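Local coordinates for protein acyl-coenzyme A oxidase acox-1.1 (Caenorhabditis elegans, PDB 5K3H) that catalyses the FAD-dependent desaturation of acyl-CoA substrates, passing electrons to oxygen, in the first step of peroxisomal beta-oxidation, at residues F354-A359 and E545-R550; R350-Q355 and D616-S621. All coordinates share one frame; numbering follows the deposited sequence.

In the fold
Both contacts start from helix 338-367, in the C-alpha1 part of this acyl-CoA oxidase, and reach partners much later in the chain. Contact 2 uses residues 350-355 and contact 1 residues 354-359, so they overlap at F354 and Q355. The partner of contact 1 lies on helix 520-553. The partner of contact 2 follows in sequence, in the loop between helix 590-616 and helix 622-625. The contact centres are about 13 Å apart, and packing of F547 CD2 on A353 CB, at 3.7 Å, joins them. Helix 338-367 thus ties the C-alpha1 helices to the C-terminal helices. Both contacts are buried and lie away from the annotated sites.

Contact 1: residues F354-A359 and E545-R550; sequences FQFAGA and EAFARR
The F356 ring has R550 over one face and F547 at its edge. This is the crossing of two helices, 338-367 and 520-553, in the all-helical C-terminal half of the acyl-CoA oxidase fold. The short segments run almost perpendicular, with axes 8.3 Å apart. R550 CG sits above the centre of the F356 ring, 3.8 Å from the centroid and 4° off the ring normal, a clear CH-pi contact. F547 CD1 lies in the plane of the F356 ring, 3.5 Å from F356 CD2. The two phenyl planes cross obliquely at 53°. The R550 guanidinium carries F356 CD1 over one face and has A359 CB at its edge. Its plane is tilted 39° from the F356 ring.

Torsions set this arrangement. F356 CB points toward helix 520-553, and CG is anti to the carbonyl carbon. R550 CG is anti to the backbone N, and the chain then bends at chi2 and chi3. The bends carry the guanidinium out past the CD1-CE1 side of the ring, where R550 NH1 lies 3.4 Å from F356 CE1. The same NH1 is hydrogen-bonded to Q33. Where the backbones come close, A546 CB rests on A357 CA at 4.0 Å. L563 of helix 557-577 also touches F356, and L566 and L567 touch F547. An alanine in place of F356 would remove the ring, and R550 CG and F547 CD1 would probably lose the surface they pack on. No direct hydrogen bond crosses between the segments, but one water does the bridging. It donates to F356 O at 2.5 Å and accepts from R550 NH2 at 3.0 Å.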
loop_
_atom_site.group_PDB
_atom_site.type_symbol
_atom_site.label_atom_id
_atom_site.label_comp_id
_atom_site.label_asym_id
_atom_site.label_seq_id
_atom_site.Cartn_x
_atom_site.Cartn_y
_atom_site.Cartn_z
ATOM N N PHE B 354 -8.148 18.391 1.918
ATOM C CA PHE B 354 -9.160 17.664 1.157
ATOM C C PHE B 354 -10.560 17.993 1.653
ATOM O O PHE B 354 -11.477 18.169 0.855
ATOM C CB PHE B 354 -8.921 16.157 1.255
ATOM C CG PHE B 354 -7.612 15.698 0.680
ATOM C CD1 PHE B 354 -6.898 16.490 -0.213
ATOM C CD2 PHE B 354 -7.063 14.485 1.076
ATOM C CE1 PHE B 354 -5.671 16.057 -0.720
ATOM C CE2 PHE B 354 -5.851 14.059 0.568
ATOM C CZ PHE B 354 -5.161 14.838 -0.337
ATOM N N GLN B 355 -10.743 18.080 2.974
ATOM C CA GLN B 355 -12.051 18.407 3.531
ATOM C C GLN B 355 -12.515 19.773 3.051
ATOM O O GLN B 355 -13.686 19.967 2.730
ATOM C CB GLN B 355 -11.981 18.357 5.067
ATOM C CG GLN B 355 -13.312 18.613 5.791
ATOM C CD GLN B 355 -14.265 17.394 5.741
ATOM O OE1 GLN B 355 -14.034 16.433 4.987
ATOM N NE2 GLN B 355 -15.328 17.431 6.553
ATOM N N PHE B 356 -11.604 20.736 2.993
ATOM C CA PHE B 356 -11.970 22.072 2.541
ATOM C C PHE B 356 -12.213 22.118 1.036
ATOM O O PHE B 356 -13.077 22.877 0.586
ATOM C CB PHE B 356 -10.895 23.069 2.976
ATOM C CG PHE B 356 -10.756 23.177 4.468
ATOM C CD1 PHE B 356 -11.849 22.915 5.298
ATOM C CD2 PHE B 356 -9.544 23.529 5.049
ATOM C CE1 PHE B 356 -11.731 22.990 6.693
ATOM C CE2 PHE B 356 -9.419 23.619 6.425
ATOM C CZ PHE B 356 -10.513 23.356 7.257
ATOM N N ALA B 357 -11.476 21.328 0.246
ATOM C CA ALA B 357 -11.733 21.257 -1.196
ATOM C C ALA B 357 -13.082 20.601 -1.495
ATOM O O ALA B 357 -13.837 21.069 -2.353
ATOM C CB ALA B 357 -10.613 20.489 -1.891
ATOM N N GLY B 358 -13.401 19.512 -0.801
ATOM C CA GLY B 358 -14.724 18.944 -0.933
ATOM C C GLY B 358 -15.816 19.951 -0.628
ATOM O O GLY B 358 -16.849 19.987 -1.306
ATOM N N ALA B 359 -15.631 20.759 0.419
ATOM C CA ALA B 359 -16.647 21.764 0.713
ATOM C C ALA B 359 -16.811 22.740 -0.452
ATOM O O ALA B 359 -17.939 23.103 -0.812
ATOM C CB ALA B 359 -16.299 22.518 1.999
ATOM N N GLU B 545 -5.574 26.381 -3.316
ATOM C CA GLU B 545 -6.359 27.620 -3.312
ATOM C C GLU B 545 -7.605 27.495 -2.435
ATOM O O GLU B 545 -8.001 28.464 -1.771
ATOM C CB GLU B 545 -6.759 28.017 -4.736
ATOM C CG GLU B 545 -5.602 28.448 -5.621
ATOM C CD GLU B 545 -6.054 29.178 -6.881
ATOM O OE1 GLU B 545 -6.554 30.319 -6.783
ATOM O OE2 GLU B 545 -5.902 28.619 -7.983
ATOM N N ALA B 546 -8.263 26.326 -2.439
ATOM C CA ALA B 546 -9.424 26.156 -1.569
ATOM C C ALA B 546 -9.020 26.175 -0.097
ATOM O O ALA B 546 -9.701 26.785 0.737
ATOM C CB ALA B 546 -10.144 24.855 -1.912
ATOM N N PHE B 547 -7.879 25.571 0.229
ATOM C CA PHE B 547 -7.373 25.631 1.593
ATOM C C PHE B 547 -7.088 27.075 1.997
ATOM O O PHE B 547 -7.483 27.514 3.086
ATOM C CB PHE B 547 -6.122 24.755 1.703
ATOM C CG PHE B 547 -5.732 24.398 3.112
ATOM C CD1 PHE B 547 -6.397 24.937 4.208
ATOM C CD2 PHE B 547 -4.630 23.590 3.343
ATOM C CE1 PHE B 547 -6.008 24.620 5.505
ATOM C CE2 PHE B 547 -4.235 23.276 4.643
ATOM C CZ PHE B 547 -4.916 23.789 5.717
ATOM N N ALA B 548 -6.373 27.822 1.144
ATOM C CA ALA B 548 -6.079 29.221 1.454
ATOM C C ALA B 548 -7.357 30.049 1.567
ATOM O O ALA B 548 -7.489 30.887 2.467
ATOM C CB ALA B 548 -5.157 29.812 0.386
ATOM N N ARG B 549 -8.317 29.809 0.673
ATOM C CA ARG B 549 -9.593 30.513 0.724
ATOM C C ARG B 549 -10.269 30.316 2.071
ATOM O O ARG B 549 -10.685 31.283 2.715
ATOM C CB ARG B 549 -10.489 30.007 -0.401
ATOM C CG ARG B 549 -11.124 31.042 -1.297
ATOM C CD ARG B 549 -11.752 30.355 -2.514
ATOM N NE ARG B 549 -10.968 30.557 -3.726
ATOM C CZ ARG B 549 -10.446 29.592 -4.475
ATOM N NH1 ARG B 549 -10.616 28.317 -4.158
ATOM N NH2 ARG B 549 -9.752 29.914 -5.560
ATOM N N ARG B 550 -10.345 29.066 2.537
ATOM C CA ARG B 550 -11.005 28.784 3.810
ATOM C C ARG B 550 -10.334 29.519 4.966
ATOM O O ARG B 550 -11.021 30.127 5.804
ATOM C CB ARG B 550 -11.015 27.277 4.085
ATOM C CG ARG B 550 -11.470 26.902 5.493
ATOM C CD ARG B 550 -12.928 27.304 5.745
ATOM N NE ARG B 550 -13.802 26.460 4.948
ATOM C CZ ARG B 550 -14.487 25.424 5.414
ATOM N NH1 ARG B 550 -14.437 25.109 6.698
ATOM N NH2 ARG B 550 -15.227 24.702 4.590
HETATM O O HOH W 1 -14.030 24.769 1.858
#

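Contact 2: residues R350-Q355 and D616-S621; sequences RAYAFQ and DSWEFS
W618 bridges the loop after helix 590-616 to helix 338-367, joining two parts of the helical C-terminal region of the acyl-CoA oxidase fold. It sits in a type I beta turn from D616 to E619, closed by a backbone hydrogen bond from E619 N to D616 O at 2.8 Å. From CB, its CG is anti to the carbonyl carbon, at chi1 -68°, and the indole extends to the helix. W618 CD1 comes first, 4.0 Å from Y352 OH. NE1 is next and meets the Y352 ring, with W618 NE1 3.4 Å from Y352 CE1. The indole presents its edge to the face of Y352 in an offset edge-to-face (T-shaped) pair, the Y352 ring and the five-membered ring of W618 standing at 81°. CZ2 also lies over that face, and W618 CZ2 packs against A351 CB at 4.3 Å. At the far end, W618 CH2 touches Q355 CB at 4.0 Å. CH2 also comes near A351 O, which lies at the indole edge.

The two side chains run alongside in opposite senses, so the phenol tip of Y352 ends beside the five-membered ring of W618, near the end of helix 590-616. There its hydroxyl is hydrogen-bonded to L614 O. I304 and S307 of helix 300-319 also touch W618, and M30 and I34 of helix 27-35 touch Y352. All the residues that touch are buried. S617 turns its own hydroxyl to S613 O, while S617 CB lies 3.8 Å from Y352 OH.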
loop_
_atom_site.group_PDB
_atom_site.type_symbol
_atom_site.label_atom_id
_atom_site.label_comp_id
_atom_site.label_asym_id
_atom_site.label_seq_id
_atom_site.Cartn_x
_atom_site.Cartn_y
_atom_site.Cartn_z
ATOM N N ARG B 350 -2.886 17.694 4.449
ATOM C CA ARG B 350 -3.669 17.197 3.312
ATOM C C ARG B 350 -5.082 16.802 3.725
ATOM O O ARG B 350 -6.011 16.927 2.921
ATOM C CB ARG B 350 -2.988 15.992 2.646
ATOM C CG ARG B 350 -1.761 16.295 1.863
ATOM C CD ARG B 350 -1.144 15.053 1.183
ATOM N NE ARG B 350 -0.051 15.497 0.326
ATOM C CZ ARG B 350 0.718 14.731 -0.449
ATOM N NH1 ARG B 350 0.551 13.409 -0.511
ATOM N NH2 ARG B 350 1.680 15.316 -1.164
ATOM N N ALA B 351 -5.265 16.223 4.922
ATOM C CA ALA B 351 -6.620 15.811 5.319
ATOM C C ALA B 351 -7.551 17.017 5.445
ATOM O O ALA B 351 -8.657 17.014 4.893
ATOM C CB ALA B 351 -6.598 15.013 6.627
ATOM N N TYR B 352 -7.094 18.077 6.122
ATOM C CA TYR B 352 -7.834 19.336 6.162
ATOM C C TYR B 352 -7.972 19.924 4.765
ATOM O O TYR B 352 -9.043 20.423 4.392
ATOM C CB TYR B 352 -7.136 20.341 7.089
ATOM C CG TYR B 352 -7.462 20.173 8.569
ATOM C CD1 TYR B 352 -6.764 19.250 9.353
ATOM C CD2 TYR B 352 -8.449 20.940 9.184
ATOM C CE1 TYR B 352 -7.052 19.089 10.700
ATOM C CE2 TYR B 352 -8.727 20.793 10.512
ATOM C CZ TYR B 352 -8.033 19.861 11.280
ATOM O OH TYR B 352 -8.313 19.694 12.627
ATOM N N ALA B 353 -6.904 19.870 3.968
ATOM C CA ALA B 353 -6.978 20.421 2.618
ATOM C C ALA B 353 -8.041 19.715 1.792
ATOM O O ALA B 353 -8.773 20.361 1.037
ATOM C CB ALA B 353 -5.616 20.327 1.923
ATOM N N PHE B 354 -8.148 18.391 1.918
ATOM C CA PHE B 354 -9.160 17.664 1.157
ATOM C C PHE B 354 -10.560 17.993 1.653
ATOM O O PHE B 354 -11.477 18.169 0.855
ATOM C CB PHE B 354 -8.921 16.157 1.255
ATOM C CG PHE B 354 -7.612 15.698 0.680
ATOM C CD1 PHE B 354 -6.898 16.490 -0.213
ATOM C CD2 PHE B 354 -7.063 14.485 1.076
ATOM C CE1 PHE B 354 -5.671 16.057 -0.720
ATOM C CE2 PHE B 354 -5.851 14.059 0.568
ATOM C CZ PHE B 354 -5.161 14.838 -0.337
ATOM N N GLN B 355 -10.743 18.080 2.974
ATOM C CA GLN B 355 -12.051 18.407 3.531
ATOM C C GLN B 355 -12.515 19.773 3.051
ATOM O O GLN B 355 -13.686 19.967 2.730
ATOM C CB GLN B 355 -11.981 18.357 5.067
ATOM C CG GLN B 355 -13.312 18.613 5.791
ATOM C CD GLN B 355 -14.265 17.394 5.741
ATOM O OE1 GLN B 355 -14.034 16.433 4.987
ATOM N NE2 GLN B 355 -15.328 17.431 6.553
ATOM N N ASP B 616 -7.496 15.178 17.086
ATOM C CA ASP B 616 -8.619 15.034 18.009
ATOM C C ASP B 616 -9.840 15.822 17.554
ATOM O O ASP B 616 -10.964 15.456 17.890
ATOM C CB ASP B 616 -8.274 15.518 19.416
ATOM C CG ASP B 616 -7.395 14.570 20.172
ATOM O OD1 ASP B 616 -7.396 13.347 19.880
ATOM O OD2 ASP B 616 -6.739 15.060 21.132
ATOM N N SER B 617 -9.635 16.940 16.858
ATOM C CA SER B 617 -10.755 17.783 16.456
ATOM C C SER B 617 -11.701 17.083 15.497
ATOM O O SER B 617 -12.821 17.563 15.300
ATOM C CB SER B 617 -10.249 19.089 15.851
ATOM O OG SER B 617 -9.546 19.858 16.826
ATOM N N TRP B 618 -11.273 15.995 14.851
ATOM C CA TRP B 618 -12.209 15.229 14.033
ATOM C C TRP B 618 -13.173 14.401 14.879
ATOM O O TRP B 618 -14.160 13.883 14.340
ATOM C CB TRP B 618 -11.432 14.338 13.082
ATOM C CG TRP B 618 -10.730 15.129 12.081
ATOM C CD1 TRP B 618 -9.650 15.927 12.288
ATOM C CD2 TRP B 618 -11.036 15.213 10.696
ATOM N NE1 TRP B 618 -9.264 16.517 11.111
ATOM C CE2 TRP B 618 -10.103 16.089 10.115
ATOM C CE3 TRP B 618 -12.002 14.624 9.883
ATOM C CZ2 TRP B 618 -10.104 16.388 8.757
ATOM C CZ3 TRP B 618 -12.004 14.928 8.523
ATOM C CH2 TRP B 618 -11.056 15.800 7.980
ATOM N N GLU B 619 -12.858 14.232 16.163
ATOM C CA GLU B 619 -13.721 13.643 17.176
ATOM C C GLU B 619 -14.270 12.284 16.739
ATOM O O GLU B 619 -15.472 12.094 16.548
ATOM C CB GLU B 619 -14.813 14.645 17.546
ATOM C CG GLU B 619 -14.199 15.855 18.222
ATOM C CD GLU B 619 -15.217 16.787 18.760
ATOM O OE1 GLU B 619 -16.293 16.921 18.130
ATOM O OE2 GLU B 619 -14.955 17.372 19.823
ATOM N N PHE B 620 -13.334 11.333 16.606
ATOM C CA PHE B 620 -13.653 9.925 16.372
ATOM C C PHE B 620 -13.599 9.166 17.692
ATOM O O PHE B 620 -12.544 9.112 18.342
ATOM C CB PHE B 620 -12.680 9.291 15.389
ATOM C CG PHE B 620 -12.603 9.988 14.079
ATOM C CD1 PHE B 620 -13.763 10.289 13.359
ATOM C CD2 PHE B 620 -11.382 10.326 13.536
ATOM C CE1 PHE B 620 -13.697 10.924 12.146
ATOM C CE2 PHE B 620 -11.319 10.971 12.320
ATOM C CZ PHE B 620 -12.482 11.268 11.635
ATOM N N SER B 621 -14.721 8.554 18.071
ATOM C CA SER B 621 -14.727 7.679 19.230
ATOM C C SER B 621 -13.965 6.389 18.919
ATOM O O SER B 621 -13.721 6.047 17.758
ATOM C CB SER B 621 -16.164 7.361 19.634
ATOM O OG SER B 621 -16.780 6.523 18.671
#